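Local coordinates for immunity protein 52 domain-containing protein (Burkholderia pseudomallei K96243, PDB 4RHO) that is of unknown function but is probably an immunity protein that protects the bacterium against a toxin, at residues Met20-Met25 / Ala152-Thr157. Numbering follows the deposited sequence. Where two conformers were deposited one is given.
Sequences MEIKAM and ADVVTT
Ala152 O, on helix 148-162, which packs Val154 and Val155 against Ile22 of strand 20-26 on a face of the antiparallel sheet, is gripped twice: Thr156 N donates to it at 2.9 Å and Thr156 OG1 at 2.8 Å. The hydroxyl stands above the carbonyl plane, 39° out of it. Thr157 repeats the pattern one residue on, its OG1 lying 2.8 Å from Asp153 O and approaching from the face opposite Thr157 N. Threonine suits these partly exposed positions because its hydroxyl can fold back onto the preceding helical turn. Asp153 OD2 forms a salt bridge with Lys53 NZ. Strand 20-26 hydrogen-bonds between strands 133-140 and 166-171. The interface itself is purely apolar and buried. Beta-branched Ile22 offers one branch to each valine. With its CG1 anti to the carbonyl carbon (chi1 -43°), the longer arm carries CD1 to Val154, whose side chain it crosses at about a right angle. Leu151 and Ile158 extend the helix's apolar face around the isoleucine. Ile22 and Val155 are the nearest backbone pair, 7.7 Å between their CA atoms. Ile22 CD1 meets Val154 CG1 at 3.8 Å, whereas Ile22 CG2 lies 4.3 Å from Val155 CG2.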
HETATM    1  N   MSE A  20      -8.805   5.355  -0.529  1.00 45.06           N
HETATM    2  CA  MSE A  20      -7.665   4.981  -1.388  1.00 42.69           C
HETATM    3  C   MSE A  20      -6.892   3.782  -0.779  1.00 45.10           C
HETATM    4  O   MSE A  20      -6.683   3.736   0.440  1.00 44.55           O
HETATM    5  CB  MSE A  20      -6.718   6.203  -1.566  1.00 44.52           C
HETATM    6  CG  MSE A  20      -5.587   5.974  -2.584  1.00 50.16           C
HETATM    7 SE   MSE A  20      -6.224   5.602  -4.406  0.75 57.43          SE
HETATM    8  CE  MSE A  20      -7.482   7.010  -4.580  1.00 55.48           C
ATOM      9  N   GLU A  21      -6.480   2.821  -1.619  1.00 39.78           N
ATOM     10  CA  GLU A  21      -5.776   1.640  -1.130  1.00 38.20           C
ATOM     11  C   GLU A  21      -4.534   1.346  -1.983  1.00 39.44           C
ATOM     12  O   GLU A  21      -4.631   1.246  -3.209  1.00 39.25           O
ATOM     13  CB  GLU A  21      -6.715   0.423  -1.107  1.00 39.97           C
ATOM     14  CG  GLU A  21      -6.162  -0.759  -0.323  1.00 51.41           C
ATOM     15  CD  GLU A  21      -7.113  -1.937  -0.191  1.00 79.42           C
ATOM     16  OE1 GLU A  21      -8.093  -2.008  -0.973  1.00 82.74           O
ATOM     17  OE2 GLU A  21      -6.860  -2.810   0.672  1.00 65.72           O
ATOM     18  N   ILE A  22      -3.356   1.226  -1.327  1.00 33.75           N
ATOM     19  CA  ILE A  22      -2.091   0.908  -2.004  1.00 31.43           C
ATOM     20  C   ILE A  22      -1.619  -0.487  -1.562  1.00 33.70           C
ATOM     21  O   ILE A  22      -1.280  -0.681  -0.393  1.00 33.91           O
ATOM     22  CB  ILE A  22      -1.007   2.000  -1.720  1.00 33.80           C
ATOM     23  CG1 ILE A  22      -1.601   3.428  -1.825  1.00 35.01           C
ATOM     24  CG2 ILE A  22       0.190   1.828  -2.649  1.00 32.47           C
ATOM     25  CD1 ILE A  22      -0.685   4.517  -1.318  1.00 40.30           C
ATOM     26  N   LYS A  23      -1.686  -1.469  -2.471  1.00 28.42           N
ATOM     27  CA  LYS A  23      -1.358  -2.854  -2.142  1.00 28.05           C
ATOM     28  C   LYS A  23      -0.110  -3.298  -2.878  1.00 30.75           C
ATOM     29  O   LYS A  23      -0.047  -3.189  -4.101  1.00 29.61           O
ATOM     30  CB  LYS A  23      -2.540  -3.786  -2.484  1.00 31.72           C
ATOM     31  CG  LYS A  23      -3.818  -3.478  -1.693  1.00 47.13           C
ATOM     32  CD  LYS A  23      -5.023  -4.305  -2.190  1.00 58.84           C
ATOM     33  CE  LYS A  23      -5.505  -3.865  -3.561  1.00 67.97           C
ATOM     34  NZ  LYS A  23      -6.690  -4.643  -4.003  1.00 77.64           N
ATOM     35  N   ALA A  24       0.891  -3.819  -2.138  1.00 26.82           N
ATOM     36  CA  ALA A  24       2.146  -4.256  -2.741  1.00 26.00           C
ATOM     37  C   ALA A  24       2.428  -5.737  -2.452  1.00 29.68           C
ATOM     38  O   ALA A  24       2.115  -6.231  -1.368  1.00 29.00           O
ATOM     39  CB  ALA A  24       3.290  -3.401  -2.233  1.00 26.35           C
HETATM   40  N   MSE A  25       3.007  -6.446  -3.433  1.00 25.43           N
HETATM   41  CA  MSE A  25       3.443  -7.832  -3.259  1.00 24.27           C
HETATM   42  C   MSE A  25       4.945  -7.921  -3.438  1.00 28.23           C
HETATM   43  O   MSE A  25       5.477  -7.420  -4.437  1.00 26.92           O
HETATM   44  CB  MSE A  25       2.733  -8.757  -4.252  1.00 26.33           C
HETATM   45  CG  MSE A  25       1.219  -8.727  -4.135  1.00 32.57           C
HETATM   46 SE   MSE A  25       0.345  -9.726  -5.565  0.75 39.68          SE
HETATM   47  CE  MSE A  25       0.765 -11.499  -4.996  1.00 36.64           C
ATOM     48  N   ALA A 152       2.246   9.313  -6.339  1.00 32.18           N
ATOM     49  CA  ALA A 152       3.473   8.779  -6.931  1.00 31.11           C
ATOM     50  C   ALA A 152       4.609   8.774  -5.910  1.00 34.24           C
ATOM     51  O   ALA A 152       5.349   7.795  -5.822  1.00 33.98           O
ATOM     52  CB  ALA A 152       3.868   9.604  -8.148  1.00 32.15           C
ATOM     53  N   ASP A 153       4.701   9.849  -5.079  1.00 30.75           N
ATOM     54  CA  ASP A 153       5.727   9.956  -4.032  1.00 31.18           C
ATOM     55  C   ASP A 153       5.559   8.857  -2.983  1.00 33.16           C
ATOM     56  O   ASP A 153       6.552   8.296  -2.512  1.00 32.75           O
ATOM     57  CB  ASP A 153       5.676  11.342  -3.356  1.00 34.53           C
ATOM     58  CG  ASP A 153       6.128  12.491  -4.251  1.00 45.72           C
ATOM     59  OD1 ASP A 153       6.817  12.220  -5.268  1.00 45.09           O
ATOM     60  OD2 ASP A 153       5.864  13.659  -3.893  1.00 52.78           O
ATOM     61  N   VAL A 154       4.307   8.558  -2.601  1.00 29.06           N
ATOM     62  CA  VAL A 154       4.030   7.524  -1.600  1.00 28.64           C
ATOM     63  C   VAL A 154       4.357   6.129  -2.180  1.00 30.82           C
ATOM     64  O   VAL A 154       5.016   5.331  -1.513  1.00 30.18           O
ATOM     65  CB  VAL A 154       2.566   7.602  -1.086  1.00 32.70           C
ATOM     66  CG1 VAL A 154       2.275   6.478  -0.088  1.00 32.26           C
ATOM     67  CG2 VAL A 154       2.283   8.968  -0.459  1.00 33.52           C
ATOM     68  N   VAL A 155       4.000   5.892  -3.472  1.00 26.18           N
ATOM     69  CA  VAL A 155       4.284   4.610  -4.146  1.00 24.48           C
ATOM     70  C   VAL A 155       5.827   4.386  -4.272  1.00 27.65           C
ATOM     71  O   VAL A 155       6.307   3.278  -3.999  1.00 27.26           O
ATOM     72  CB  VAL A 155       3.582   4.524  -5.538  1.00 26.90           C
ATOM     73  CG1 VAL A 155       4.045   3.289  -6.317  1.00 25.82           C
ATOM     74  CG2 VAL A 155       2.065   4.525  -5.382  1.00 26.29           C
ATOM     75  N   THR A 156       6.594   5.455  -4.666  1.00 23.87           N
ATOM     76  CA  THR A 156       8.049   5.362  -4.816  0.67 23.29           C
ATOM     77  C   THR A 156       8.707   5.017  -3.468  1.00 28.05           C
ATOM     78  O   THR A 156       9.652   4.225  -3.428  1.00 28.64           O
ATOM     79  CB  THR A 156       8.603   6.664  -5.387  0.67 23.44           C
ATOM     80  OG1 THR A 156       7.893   6.979  -6.583  0.67 18.37           O
ATOM     81  CG2 THR A 156      10.110   6.587  -5.671  0.67 19.42           C
ATOM     82  N   THR A 157       8.201   5.610  -2.361  1.00 23.90           N
ATOM     83  CA  THR A 157       8.729   5.319  -1.024  1.00 24.25           C
ATOM     84  C   THR A 157       8.490   3.833  -0.675  1.00 26.89           C
ATOM     85  O   THR A 157       9.374   3.183  -0.129  1.00 26.74           O
ATOM     86  CB  THR A 157       8.090   6.250   0.019  1.00 32.25           C
ATOM     87  OG1 THR A 157       8.284   7.602  -0.388  1.00 35.64           O
ATOM     88  CG2 THR A 157       8.664   6.041   1.414  1.00 26.81           C
TER